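Local coordinates for protein xyloglucan-specific endo-beta-1,4-glucanase BoGH5A (Bacteroides ovatus, PDB 3ZMR) that cuts the beta-1,4-glucan backbone of plant xyloglucans endo-wise with retention of configuration, releasing xyloglucan oligosaccharides, at residues A[66-71]-A[326-331]; A[336-339]-A[344-347]; A[415-420]-A[459-464]. One frame throughout, in Å; residues are numbered along the deposited sequence.

Interaction 1 (A[66-71]-A[326-331])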
ATOM      1  N   ASP A  66     -13.559 -14.337   2.226  1.00 17.76           N
ATOM      2  CA  ASP A  66     -13.826 -12.904   2.404  1.00 20.49           C
ATOM      3  C   ASP A  66     -15.325 -12.579   2.558  1.00 22.93           C
ATOM      4  O   ASP A  66     -15.726 -11.412   2.454  1.00 32.49           O
ATOM      5  CB  ASP A  66     -13.223 -12.117   1.227  1.00 21.45           C
ATOM      6  CG  ASP A  66     -13.810 -12.509  -0.130  1.00 33.10           C
ATOM      7  OD1 ASP A  66     -14.521 -13.540  -0.235  1.00 70.67           O
ATOM      8  OD2 ASP A  66     -13.540 -11.762  -1.107  1.00 36.62           O
ATOM      9  N   THR A  67     -16.155 -13.596   2.830  1.00 20.75           N
ATOM     10  CA  THR A  67     -17.622 -13.394   2.897  1.00 22.34           C
ATOM     11  C   THR A  67     -18.167 -12.935   4.262  1.00 19.72           C
ATOM     12  O   THR A  67     -19.352 -12.589   4.391  1.00 24.93           O
ATOM     13  CB  THR A  67     -18.382 -14.668   2.532  1.00 29.33           C
ATOM     14  OG1 THR A  67     -18.270 -15.604   3.609  1.00 20.18           O
ATOM     15  CG2 THR A  67     -17.872 -15.251   1.205  1.00 27.11           C
ATOM     16  N   GLN A  68     -17.321 -12.986   5.288  1.00 19.93           N
ATOM     17  CA  GLN A  68     -17.709 -12.615   6.675  1.00 20.95           C
ATOM     18  C   GLN A  68     -18.828 -13.500   7.264  1.00 27.85           C
ATOM     19  O   GLN A  68     -19.474 -13.128   8.247  1.00 29.39           O
ATOM     20  CB  GLN A  68     -18.060 -11.107   6.782  1.00 25.87           C
ATOM     21  CG  GLN A  68     -16.894 -10.229   6.315  1.00 41.10           C
ATOM     22  CD  GLN A  68     -17.083  -8.741   6.571  1.00 63.20           C
ATOM     23  OE1 GLN A  68     -18.205  -8.234   6.612  1.00145.61           O
ATOM     24  NE2 GLN A  68     -15.967  -8.024   6.711  1.00 65.95           N
ATOM     25  N   LYS A  69     -19.027 -14.668   6.650  1.00 24.63           N
ATOM     26  CA  LYS A  69     -19.836 -15.757   7.212  1.00 22.51           C
ATOM     27  C   LYS A  69     -19.064 -17.068   7.148  1.00 18.25           C
ATOM     28  O   LYS A  69     -18.289 -17.298   6.230  1.00 23.91           O
ATOM     29  CB  LYS A  69     -21.132 -15.964   6.428  1.00 30.75           C
ATOM     30  N   GLU A  70     -19.293 -17.923   8.137  1.00 19.00           N
ATOM     31  CA  GLU A  70     -18.866 -19.305   8.047  1.00 19.63           C
ATOM     32  C   GLU A  70     -19.461 -19.887   6.791  1.00 20.10           C
ATOM     33  O   GLU A  70     -20.612 -19.571   6.420  1.00 22.27           O
ATOM     34  CB  GLU A  70     -19.362 -20.118   9.242  1.00 26.67           C
ATOM     35  CG  GLU A  70     -19.245 -21.631   9.048  1.00 45.74           C
ATOM     36  CD  GLU A  70     -19.993 -22.402  10.107  1.00106.04           C
ATOM     37  OE1 GLU A  70     -19.547 -22.355  11.271  1.00 44.09           O
ATOM     38  OE2 GLU A  70     -21.014 -23.052   9.771  1.00 42.10           O
ATOM     39  N   ARG A  71     -18.718 -20.780   6.150  1.00 18.96           N
ATOM     40  CA  ARG A  71     -19.251 -21.476   4.985  1.00 16.79           C
ATOM     41  C   ARG A  71     -18.900 -22.953   5.022  1.00 15.53           C
ATOM     42  O   ARG A  71     -17.908 -23.374   5.634  1.00 17.46           O
ATOM     43  CB  ARG A  71     -18.807 -20.837   3.671  1.00 18.98           C
ATOM     44  CG  ARG A  71     -17.304 -20.733   3.454  1.00 18.89           C
ATOM     45  CD  ARG A  71     -17.026 -19.896   2.219  1.00 18.67           C
ATOM     46  NE  ARG A  71     -15.594 -19.903   1.869  1.00 16.65           N
ATOM     47  CZ  ARG A  71     -15.065 -19.272   0.818  1.00 18.08           C
ATOM     48  NH1 ARG A  71     -15.825 -18.565  -0.006  1.00 21.56           N
ATOM     49  NH2 ARG A  71     -13.759 -19.336   0.583  1.00 18.71           N
ATOM     50  N   ILE A 326     -11.999  -7.159   8.759  1.00 10.32           N
ATOM     51  CA  ILE A 326     -13.102  -7.375   9.702  1.00 12.38           C
ATOM     52  C   ILE A 326     -14.235  -6.350   9.501  1.00 12.19           C
ATOM     53  O   ILE A 326     -15.324  -6.514  10.050  1.00 16.85           O
ATOM     54  CB  ILE A 326     -12.592  -7.275  11.170  1.00 16.11           C
ATOM     55  CG1 ILE A 326     -13.632  -7.788  12.188  1.00 22.48           C
ATOM     56  CG2 ILE A 326     -12.159  -5.828  11.509  1.00 17.81           C
ATOM     57  CD1 ILE A 326     -13.905  -9.265  12.093  1.00 59.69           C
ATOM     58  N   VAL A 327     -13.978  -5.314   8.685  1.00 10.47           N
ATOM     59  CA  VAL A 327     -14.946  -4.292   8.283  1.00 10.81           C
ATOM     60  C   VAL A 327     -14.940  -4.226   6.769  1.00 10.96           C
ATOM     61  O   VAL A 327     -13.946  -4.590   6.130  1.00 12.60           O
ATOM     62  CB  VAL A 327     -14.660  -2.906   8.858  1.00 14.67           C
ATOM     63  CG1 VAL A 327     -15.018  -2.851  10.331  1.00 18.76           C
ATOM     64  CG2 VAL A 327     -13.217  -2.496   8.575  1.00 11.86           C
ATOM     65  N   GLN A 328     -16.068  -3.795   6.210  1.00 11.75           N
ATOM     66  CA  GLN A 328     -16.230  -3.698   4.766  1.00 12.32           C
ATOM     67  C   GLN A 328     -15.750  -2.322   4.261  1.00  9.69           C
ATOM     68  O   GLN A 328     -16.037  -1.280   4.869  1.00 11.31           O
ATOM     69  CB  GLN A 328     -17.686  -3.925   4.313  1.00 15.53           C
ATOM     70  CG  GLN A 328     -18.242  -5.311   4.618  1.00 18.24           C
ATOM     71  CD  GLN A 328     -19.574  -5.607   3.922  1.00 59.37           C
ATOM     72  OE1 GLN A 328     -19.626  -5.760   2.700  1.00 94.60           O
ATOM     73  NE2 GLN A 328     -20.639  -5.722   4.701  1.00 77.33           N
ATOM     74  N   ASN A 329     -14.986  -2.370   3.165  1.00 10.31           N
ATOM     75  CA  ASN A 329     -14.713  -1.184   2.332  1.00 10.51           C
ATOM     76  C   ASN A 329     -13.974  -0.072   3.122  1.00  8.51           C
ATOM     77  O   ASN A 329     -14.372   1.122   3.069  1.00 11.14           O
ATOM     78  CB  ASN A 329     -16.011  -0.633   1.700  1.00 12.82           C
ATOM     79  CG  ASN A 329     -16.733  -1.662   0.876  1.00 14.23           C
ATOM     80  OD1 ASN A 329     -17.941  -1.846   1.041  1.00 21.49           O
ATOM     81  ND2 ASN A 329     -16.032  -2.327   0.012  1.00 13.41           N
ATOM     82  N   ARG A 330     -12.927  -0.478   3.857  1.00  8.28           N
ATOM     83  CA  ARG A 330     -12.099   0.480   4.601  0.50  8.76           C
ATOM     84  C   ARG A 330     -10.611   0.329   4.260  1.00  8.91           C
ATOM     85  O   ARG A 330      -9.735   0.628   5.103  1.00  8.98           O
ATOM     86  CB  ARG A 330     -12.329   0.379   6.107  0.50  8.91           C
ATOM     87  CG  ARG A 330     -13.724   0.782   6.586  0.50  9.48           C
ATOM     88  CD  ARG A 330     -14.063   2.226   6.241  0.50  9.59           C
ATOM     89  NE  ARG A 330     -15.302   2.706   6.878  0.50 12.38           N
ATOM     90  CZ  ARG A 330     -16.533   2.444   6.433  0.50 12.32           C
ATOM     91  NH1 ARG A 330     -16.716   1.724   5.320  0.50 13.53           N
ATOM     92  NH2 ARG A 330     -17.581   2.941   7.092  0.50 16.38           N
ATOM     93  N   ILE A 331     -10.336  -0.102   3.026  1.00  8.54           N
ATOM     94  CA  ILE A 331      -8.975  -0.253   2.507  1.00  7.78           C
ATOM     95  C   ILE A 331      -8.785   0.484   1.176  1.00  8.40           C
ATOM     96  O   ILE A 331      -9.600   0.419   0.247  1.00 10.03           O
ATOM     97  CB  ILE A 331      -8.565  -1.732   2.349  1.00 11.85           C
ATOM     98  CG1 ILE A 331      -8.509  -2.403   3.747  1.00 12.52           C
ATOM     99  CG2 ILE A 331      -7.186  -1.842   1.677  1.00 15.67           C
ATOM    100  CD1 ILE A 331      -8.232  -3.874   3.787  1.00 15.04           C
TER
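Between these segments, Q68 of the BACON region reaches the catalytic domain: its amide lies against the backbone of I326 and V327 and the side chain of Q328. Q68 NE2 stands 3.7 Å from I326 C and 3.9 Å from V327 N, while Q68 OE1 lies 3.5 Å from Q328 CG, against the aliphatic part of that chain. The two glutamine amides are turned 75° apart and do not pair; instead, Q68 NE2 makes a weak hydrogen bond to D325 O. A long, flexible, neutral side chain suits such a sparse surface meeting. It reaches across by an extended course beyond CG (chi2 -172°), and it starts from a residue in the left-handed backbone region. Q68 is the middle residue of an ST turn, in which K69 N donates to T67 OG1 at 3.3 Å. N65 backs this turn, binding T67 OG1 through OD1 and K69 O through ND2. So slight a contact here is consistent with the suggestion that the BACON domain may lend the catalytic module mobility. Segment 66-71 joins strands 55-62 and 71-78, whereas segment 326-331 lies between helix 313-319 and barrel strand 331-337, which it enters at I331, with I326 and V327 packed on R293 of helix 275-293.

Interaction 2 (A[336-339]-A[344-347]). With BGC (beta-D-glucopyranose), chain C; GLC (alpha-D-glucopyranose), chain L.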
ATOM      1  N   HIS A 336       2.968   4.251  -6.456  1.00  7.93           N
ATOM      2  CA  HIS A 336       3.731   5.452  -6.730  1.00  7.72           C
ATOM      3  C   HIS A 336       3.905   5.550  -8.229  1.00  8.15           C
ATOM      4  O   HIS A 336       3.810   4.546  -8.930  1.00 11.61           O
ATOM      5  CB  HIS A 336       5.075   5.432  -5.991  1.00  7.64           C
ATOM      6  CG  HIS A 336       4.962   5.384  -4.503  1.00  9.16           C
ATOM      7  ND1 HIS A 336       6.032   5.139  -3.676  1.00 10.18           N
ATOM      8  CD2 HIS A 336       3.897   5.576  -3.691  1.00 10.14           C
ATOM      9  CE1 HIS A 336       5.617   5.166  -2.420  1.00  8.73           C
ATOM     10  NE2 HIS A 336       4.324   5.411  -2.407  1.00  9.42           N
ATOM     11  N   TYR A 337       4.198   6.747  -8.726  1.00  8.58           N
ATOM     12  CA  TYR A 337       4.254   6.937 -10.195  1.00  8.52           C
ATOM     13  C   TYR A 337       5.325   7.973 -10.526  1.00  8.35           C
ATOM     14  O   TYR A 337       5.168   9.159 -10.242  1.00  9.53           O
ATOM     15  CB  TYR A 337       2.900   7.372 -10.775  1.00  8.95           C
ATOM     16  CG  TYR A 337       2.912   7.339 -12.279  1.00  9.44           C
ATOM     17  CD1 TYR A 337       2.879   6.134 -12.975  1.00 14.36           C
ATOM     18  CD2 TYR A 337       3.039   8.513 -13.010  1.00 10.66           C
ATOM     19  CE1 TYR A 337       2.945   6.115 -14.354  1.00 11.75           C
ATOM     20  CE2 TYR A 337       3.093   8.512 -14.387  1.00 15.96           C
ATOM     21  CZ  TYR A 337       3.040   7.298 -15.059  1.00 13.06           C
ATOM     22  OH  TYR A 337       3.098   7.266 -16.435  1.00 12.45           O
ATOM     23  N   TYR A 338       6.384   7.488 -11.149  1.00  8.91           N
ATOM     24  CA  TYR A 338       7.529   8.331 -11.542  1.00 10.70           C
ATOM     25  C   TYR A 338       7.944   8.150 -13.013  1.00  9.63           C
ATOM     26  O   TYR A 338       9.021   8.578 -13.413  1.00 12.50           O
ATOM     27  CB  TYR A 338       8.710   8.068 -10.625  1.00 12.26           C
ATOM     28  CG  TYR A 338       8.583   8.614  -9.222  1.00 10.21           C
ATOM     29  CD1 TYR A 338       8.652   9.975  -8.988  1.00 10.87           C
ATOM     30  CD2 TYR A 338       8.420   7.769  -8.128  1.00  9.11           C
ATOM     31  CE1 TYR A 338       8.589  10.480  -7.700  1.00  9.91           C
ATOM     32  CE2 TYR A 338       8.360   8.264  -6.845  1.00  9.94           C
ATOM     33  CZ  TYR A 338       8.459   9.622  -6.626  1.00  8.85           C
ATOM     34  OH  TYR A 338       8.451  10.157  -5.355  1.00 10.20           O
ATOM     35  N   ASP A 339       7.097   7.536 -13.835  1.00  9.43           N
ATOM     36  CA  ASP A 339       7.424   7.378 -15.241  1.00 10.88           C
ATOM     37  C   ASP A 339       7.276   8.730 -15.934  1.00 10.25           C
ATOM     38  O   ASP A 339       6.343   9.476 -15.665  1.00 11.57           O
ATOM     39  CB  ASP A 339       6.489   6.367 -15.946  1.00 12.15           C
ATOM     40  CG  ASP A 339       6.583   4.949 -15.383  1.00 12.01           C
ATOM     41  OD1 ASP A 339       7.575   4.613 -14.702  1.00 14.81           O
ATOM     42  OD2 ASP A 339       5.641   4.165 -15.677  1.00 14.06           O
ATOM     43  N   THR A 344      11.882  12.292 -14.566  1.00 11.24           N
ATOM     44  CA  THR A 344      11.429  12.684 -13.230  1.00 11.62           C
ATOM     45  C   THR A 344      12.526  12.700 -12.169  1.00 11.40           C
ATOM     46  O   THR A 344      12.689  13.705 -11.485  1.00 14.43           O
ATOM     47  CB  THR A 344      10.285  11.815 -12.718  1.00 12.27           C
ATOM     48  OG1 THR A 344      10.707  10.448 -12.700  1.00 10.65           O
ATOM     49  CG2 THR A 344       9.026  12.012 -13.579  1.00 18.06           C
ATOM     50  N   ILE A 345      13.220  11.577 -11.982  1.00 10.60           N
ATOM     51  CA  ILE A 345      14.060  11.387 -10.797  1.00 12.59           C
ATOM     52  C   ILE A 345      15.450  10.782 -11.058  1.00 14.80           C
ATOM     53  O   ILE A 345      16.247  10.619 -10.131  1.00 15.93           O
ATOM     54  CB  ILE A 345      13.319  10.609  -9.684  1.00 21.30           C
ATOM     55  CG1 ILE A 345      12.889   9.248 -10.167  1.00 17.09           C
ATOM     56  CG2 ILE A 345      12.106  11.391  -9.147  1.00 28.08           C
ATOM     57  CD1 ILE A 345      12.416   8.370  -9.015  1.00 21.72           C
ATOM     58  N   MET A 346      15.776  10.518 -12.318  1.00 13.29           N
ATOM     59  CA  MET A 346      17.144  10.034 -12.637  1.00 13.83           C
ATOM     60  C   MET A 346      18.140  11.112 -12.186  1.00 13.41           C
ATOM     61  O   MET A 346      17.891  12.312 -12.395  1.00 13.29           O
ATOM     62  CB  MET A 346      17.297   9.794 -14.120  1.00 15.82           C
ATOM     63  CG  MET A 346      18.731   9.508 -14.572  1.00 15.18           C
ATOM     64  SD  MET A 346      18.842   9.113 -16.325  1.00 17.59           S
ATOM     65  CE  MET A 346      18.346   7.398 -16.292  1.00 19.01           C
ATOM     66  N   PRO A 347      19.232  10.704 -11.513  1.00 13.32           N
ATOM     67  CA  PRO A 347      20.222  11.661 -11.029  1.00 19.54           C
ATOM     68  C   PRO A 347      20.865  12.508 -12.127  1.00 15.89           C
ATOM     69  O   PRO A 347      20.924  12.117 -13.307  1.00 15.97           O
ATOM     70  CB  PRO A 347      21.275  10.783 -10.326  1.00 21.18           C
ATOM     71  CG  PRO A 347      20.572   9.532  -9.954  1.00 19.75           C
ATOM     72  CD  PRO A 347      19.489   9.341 -10.990  1.00 18.13           C
TER
HETATM   73  C2  BGC C   1      10.425   6.353  -2.238  0.50 20.95           C
HETATM   74  C3  BGC C   1      10.993   7.732  -1.863  0.50 22.28           C
HETATM   75  C4  BGC C   1      12.015   8.235  -2.877  0.50 29.09           C
HETATM   76  C5  BGC C   1      11.296   8.147  -4.230  0.50 35.62           C
HETATM   77  C6  BGC C   1      12.168   8.699  -5.345  0.50 39.76           C
HETATM   78  C1  BGC C   1       9.986   6.158  -3.697  0.50 25.60           C
HETATM   79  O2  BGC C   1       9.318   6.063  -1.387  0.50 15.46           O
HETATM   80  O3  BGC C   1      11.604   7.636  -0.559  0.50 21.62           O
HETATM   81  O4  BGC C   1      12.475   9.567  -2.507  0.50 26.44           O
HETATM   82  O5  BGC C   1      10.947   6.785  -4.549  0.50 41.96           O
HETATM   83  O6  BGC C   1      13.465   8.095  -5.204  0.50 61.75           O
HETATM   84  C1  GLC L1519      10.016   6.652  -3.713  0.50 18.82           C
HETATM   85  C2  GLC L1519      10.456   6.566  -2.257  0.50 15.45           C
HETATM   86  C3  GLC L1519      11.055   7.884  -1.763  0.50 13.01           C
HETATM   87  C4  GLC L1519      12.161   8.275  -2.748  0.50 18.55           C
HETATM   88  C5  GLC L1519      11.655   8.196  -4.196  0.50 39.31           C
HETATM   89  C6  GLC L1519      12.692   8.592  -5.243  0.50 70.31           C
HETATM   90  O2  GLC L1519       9.364   6.144  -1.483  0.50 11.30           O
HETATM   91  O3  GLC L1519      11.496   7.792  -0.390  0.50  7.94           O
HETATM   92  O4  GLC L1519      12.509   9.594  -2.430  0.50 25.57           O
HETATM   93  O5  GLC L1519      11.165   6.904  -4.477  0.50 24.90           O
HETATM   94  O6  GLC L1519      12.541   9.982  -5.463  0.50 90.45           O
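Y338 and I345 meet at about a right angle, the isoleucine lying over one face of the phenol ring. I345 CD1 sits 4.1 Å from the centroid of the Y338 ring and 21° off the normal, a CH-pi contact, and I345 CG2 adds a second touch at 3.7 Å from Y338 CD1. With CG1 of I345 set between its backbone N and carbonyl carbon (chi1 59°), both branches can address the ring, a use for which a beta-branched residue is well suited. Beneath this apolar layer the backbone is pinned: T344 OG1 donates to Y338 O at 2.6 Å, tilted 16° from the carbonyl plane. Threonine serves doubly here, because its hydroxyl gives the carbonyl of Y338 a hydrogen-bond partner while its CG2 methyl packs beside the same oxygen, 3.4 Å from Y338 O.

The packing slackens at the margins. D339 is exposed and its CB is directed away from segment 344-347; the residue's closest contact comes from its backbone, D339 O to T344 CG2 at 4.2 Å. On the ligand side, a glucose modelled as both anomers meets these segments by van der Waals contacts, its hydrogen bonds going to H216 and N261; I345 CD1 is 3.7 Å from C6 of the beta form and Y338 OH 3.7 Å from its C5. The phenol oxygen finds its polar partner in E395, the probable nucleophile, and H336 ND1 hydrogen-bonds to E262, the likely proton donor, while its NE2 is held by E334. H336, Y338 and I345 thus line the glycan pocket at the C-terminal end of strand 331-337, the position of the active site in the (beta/alpha)8 barrel of family 5 glycoside hydrolases, with E395 at the end of the neighbouring strand.

Interaction 3 (A[415-420]-A[459-464]); sequences SRNDYI and IAAIMK
N417, which rests on A461, joins R416 in gripping one polar atom, the hydroxyl oxygen of S458: N417 OD1 and R416 NH1 both hydrogen-bond to S458 OG, one residue before segment 459-464. This pins the start of the contact between two outer helices of the (beta/alpha)8 barrel, 406-429 and 456-471, which follow one another with strand 433-436 between them. As expected of helices wrapped round such a barrel, they run nearly the same way, their segment axes 27° apart and 8.6 Å from each other at closest approach.

Alanine suits the place where the two backbones come nearest. The CB of A461 points at the facing helix and lies 3.5 Å from N417 O and 4.0 Å from N417 CB, so that the backbones come as near as 5.6 Å between the CA atoms of N417 and A461. Asparagine is equally apt at the border of the contact, since its CB packs while its amide reaches the serine. A turn further on, the chemistry becomes wholly apolar: the CB of I420 is directed toward the other helix, and both I420 and I462 also touch Y436 on strand 433-436, filling the layer between helices and barrel. On the outer side D418 forms a salt bridge with K414 of its own helix. The torsion of I420 places CG1 anti to the carbonyl carbon (chi1 -71°) and leaves CG2 to face segment 459-464. That methyl, I420 CG2, lies 4.1 Å from A461 CB and presses unusually close to I462, with I420 CG2 to I462 CG1 at 3.4 Å.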
ATOM      1  N   SER A 415       8.428  22.115 -18.778  1.00 10.38           N
ATOM      2  CA  SER A 415       8.198  20.684 -18.901  1.00 11.07           C
ATOM      3  C   SER A 415       7.723  20.124 -17.560  1.00  9.90           C
ATOM      4  O   SER A 415       6.828  19.283 -17.533  1.00 10.27           O
ATOM      5  CB  SER A 415       9.490  19.979 -19.301  1.00 11.06           C
ATOM      6  OG  SER A 415       9.772  20.162 -20.693  1.00 11.72           O
ATOM      7  N   ARG A 416       8.375  20.507 -16.473  1.00 11.31           N
ATOM      8  CA  ARG A 416       7.971  20.018 -15.135  1.00  9.95           C
ATOM      9  C   ARG A 416       6.513  20.346 -14.897  1.00  8.96           C
ATOM     10  O   ARG A 416       5.713  19.509 -14.420  1.00  9.29           O
ATOM     11  CB  ARG A 416       8.768  20.612 -13.977  1.00 11.34           C
ATOM     12  CG  ARG A 416      10.234  20.274 -13.992  1.00 12.91           C
ATOM     13  CD  ARG A 416      10.889  20.931 -12.791  1.00  9.86           C
ATOM     14  NE  ARG A 416      10.476  20.311 -11.523  1.00 10.49           N
ATOM     15  CZ  ARG A 416       9.590  20.824 -10.667  1.00 10.53           C
ATOM     16  NH1 ARG A 416       9.009  22.004 -10.866  1.00 10.74           N
ATOM     17  NH2 ARG A 416       9.280  20.104  -9.579  1.00 11.33           N
ATOM     18  N   ASN A 417       6.133  21.585 -15.147  1.00 12.34           N
ATOM     19  CA  ASN A 417       4.757  22.024 -14.876  1.00  9.83           C
ATOM     20  C   ASN A 417       3.721  21.410 -15.819  1.00 10.62           C
ATOM     21  O   ASN A 417       2.615  21.053 -15.399  1.00 10.71           O
ATOM     22  CB  ASN A 417       4.698  23.544 -14.801  1.00 10.87           C
ATOM     23  CG  ASN A 417       5.427  24.063 -13.588  1.00 11.59           C
ATOM     24  OD1 ASN A 417       5.479  23.382 -12.536  1.00 11.90           O
ATOM     25  ND2 ASN A 417       6.031  25.228 -13.715  1.00 13.46           N
ATOM     26  N   ASP A 418       4.097  21.195 -17.071  1.00  9.62           N
ATOM     27  CA  ASP A 418       3.238  20.495 -18.044  1.00 10.79           C
ATOM     28  C   ASP A 418       3.005  19.054 -17.548  1.00 10.41           C
ATOM     29  O   ASP A 418       1.889  18.529 -17.579  1.00 10.67           O
ATOM     30  CB  ASP A 418       3.881  20.487 -19.448  1.00 17.82           C
ATOM     31  CG  ASP A 418       3.864  21.847 -20.117  1.00 13.35           C
ATOM     32  OD1 ASP A 418       3.166  22.793 -19.632  1.00 15.84           O
ATOM     33  OD2 ASP A 418       4.559  21.947 -21.153  1.00 17.41           O
ATOM     34  N   TYR A 419       4.083  18.419 -17.108  1.00  9.62           N
ATOM     35  CA  TYR A 419       4.063  17.035 -16.628  1.00 10.72           C
ATOM     36  C   TYR A 419       3.177  16.897 -15.364  1.00 10.04           C
ATOM     37  O   TYR A 419       2.313  16.034 -15.274  1.00 10.80           O
ATOM     38  CB  TYR A 419       5.500  16.546 -16.313  1.00 13.79           C
ATOM     39  CG  TYR A 419       5.547  15.175 -15.693  1.00  8.83           C
ATOM     40  CD1 TYR A 419       5.560  14.044 -16.479  1.00  9.13           C
ATOM     41  CD2 TYR A 419       5.568  15.025 -14.319  1.00 12.72           C
ATOM     42  CE1 TYR A 419       5.567  12.785 -15.936  1.00 12.77           C
ATOM     43  CE2 TYR A 419       5.631  13.760 -13.748  1.00 10.24           C
ATOM     44  CZ  TYR A 419       5.632  12.638 -14.556  1.00  8.77           C
ATOM     45  OH  TYR A 419       5.619  11.363 -13.986  1.00 10.37           O
ATOM     46  N   ILE A 420       3.414  17.761 -14.407  1.00  8.68           N
ATOM     47  CA  ILE A 420       2.658  17.810 -13.168  1.00  9.19           C
ATOM     48  C   ILE A 420       1.176  17.960 -13.433  1.00  9.52           C
ATOM     49  O   ILE A 420       0.342  17.198 -12.896  1.00 10.25           O
ATOM     50  CB  ILE A 420       3.171  18.939 -12.225  1.00 12.01           C
ATOM     51  CG1 ILE A 420       4.550  18.575 -11.654  1.00  9.62           C
ATOM     52  CG2 ILE A 420       2.187  19.184 -11.081  1.00 12.81           C
ATOM     53  CD1 ILE A 420       5.283  19.718 -10.980  1.00 10.16           C
ATOM     54  N   ILE A 459       2.701  24.745  -7.828  1.00  9.91           N
ATOM     55  CA  ILE A 459       1.432  24.657  -7.090  1.00 10.68           C
ATOM     56  C   ILE A 459       0.285  24.923  -8.060  1.00  9.33           C
ATOM     57  O   ILE A 459      -0.734  24.190  -8.089  1.00 10.34           O
ATOM     58  CB  ILE A 459       1.363  25.601  -5.884  1.00 11.62           C
ATOM     59  CG1 ILE A 459       2.427  25.214  -4.843  1.00 11.26           C
ATOM     60  CG2 ILE A 459      -0.040  25.583  -5.285  1.00 10.88           C
ATOM     61  CD1 ILE A 459       2.631  26.243  -3.756  1.00 12.31           C
ATOM     62  N   ALA A 460       0.421  25.985  -8.853  1.00 10.87           N
ATOM     63  CA  ALA A 460      -0.623  26.347  -9.831  1.00 11.42           C
ATOM     64  C   ALA A 460      -0.852  25.238 -10.866  1.00 12.17           C
ATOM     65  O   ALA A 460      -1.997  25.011 -11.300  1.00 12.07           O
ATOM     66  CB  ALA A 460      -0.308  27.665 -10.514  1.00 13.27           C
ATOM     67  N   ALA A 461       0.207  24.525 -11.268  1.00 11.27           N
ATOM     68  CA  ALA A 461       0.081  23.412 -12.216  1.00 14.75           C
ATOM     69  C   ALA A 461      -0.789  22.283 -11.625  1.00 11.31           C
ATOM     70  O   ALA A 461      -1.634  21.686 -12.294  1.00 11.91           O
ATOM     71  CB  ALA A 461       1.448  22.873 -12.586  1.00 16.65           C
ATOM     72  N   ILE A 462      -0.559  21.986 -10.351  1.00 11.20           N
ATOM     73  CA  ILE A 462      -1.358  20.990  -9.646  1.00 11.51           C
ATOM     74  C   ILE A 462      -2.821  21.456  -9.591  1.00  9.44           C
ATOM     75  O   ILE A 462      -3.736  20.673  -9.912  1.00 11.49           O
ATOM     76  CB  ILE A 462      -0.831  20.713  -8.225  1.00  9.96           C
ATOM     77  CG1 ILE A 462       0.547  20.068  -8.283  1.00 10.17           C
ATOM     78  CG2 ILE A 462      -1.800  19.839  -7.427  1.00 13.45           C
ATOM     79  CD1 ILE A 462       1.250  20.000  -6.941  1.00 10.76           C
ATOM     80  N   MET A 463      -3.054  22.710  -9.217  1.00  9.58           N
ATOM     81  CA  MET A 463      -4.428  23.181  -9.066  1.00 16.78           C
ATOM     82  C   MET A 463      -5.146  23.225 -10.425  1.00 12.51           C
ATOM     83  O   MET A 463      -6.338  22.973 -10.517  1.00 12.36           O
ATOM     84  CB  MET A 463      -4.451  24.539  -8.384  1.00 17.10           C
ATOM     85  CG  MET A 463      -3.936  24.502  -6.962  1.00 16.15           C
ATOM     86  SD  MET A 463      -4.785  23.330  -5.873  1.00 17.16           S
ATOM     87  CE  MET A 463      -3.452  22.751  -4.831  1.00 23.08           C
ATOM     88  N   LYS A 464      -4.402  23.517 -11.485  1.00 12.33           N
ATOM     89  CA  LYS A 464      -4.946  23.525 -12.855  1.00 12.73           C
ATOM     90  C   LYS A 464      -5.358  22.100 -13.217  1.00 14.01           C
ATOM     91  O   LYS A 464      -6.440  21.862 -13.784  1.00 16.03           O
ATOM     92  CB  LYS A 464      -3.926  24.063 -13.857  1.00 14.93           C
ATOM     93  CG  LYS A 464      -4.477  24.172 -15.282  1.00 24.68           C
ATOM     94  CD  LYS A 464      -3.591  25.030 -16.164  1.00 23.62           C
ATOM     95  CE  LYS A 464      -3.943  24.862 -17.644  1.00 37.72           C
ATOM     96  NZ  LYS A 464      -2.786  25.179 -18.544  1.00 48.03           N
TER

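Interaction 1 is a surface meeting of two domains, interaction 2 a partly buried wall of the substrate pocket, and interaction 3 a buried seam between barrel helices. The chemistry follows the place: a sparse van der Waals approach by one glutamine amide in the first, a hydroxyl bond plus aromatic and aliphatic packing beside sugar in the second, mainly aliphatic contacts in the third. Segment 326-331 leads into strand 331-337 and segment 336-339 leaves it, yet the centres of the two contacts are 36 Å apart. Interactions 2 and 3 touch directly, for Y419 OH of helix 406-429 reaches D339 O at 2.6 Å, a probable hydrogen bond tying the pocket loop to the outer helix layer.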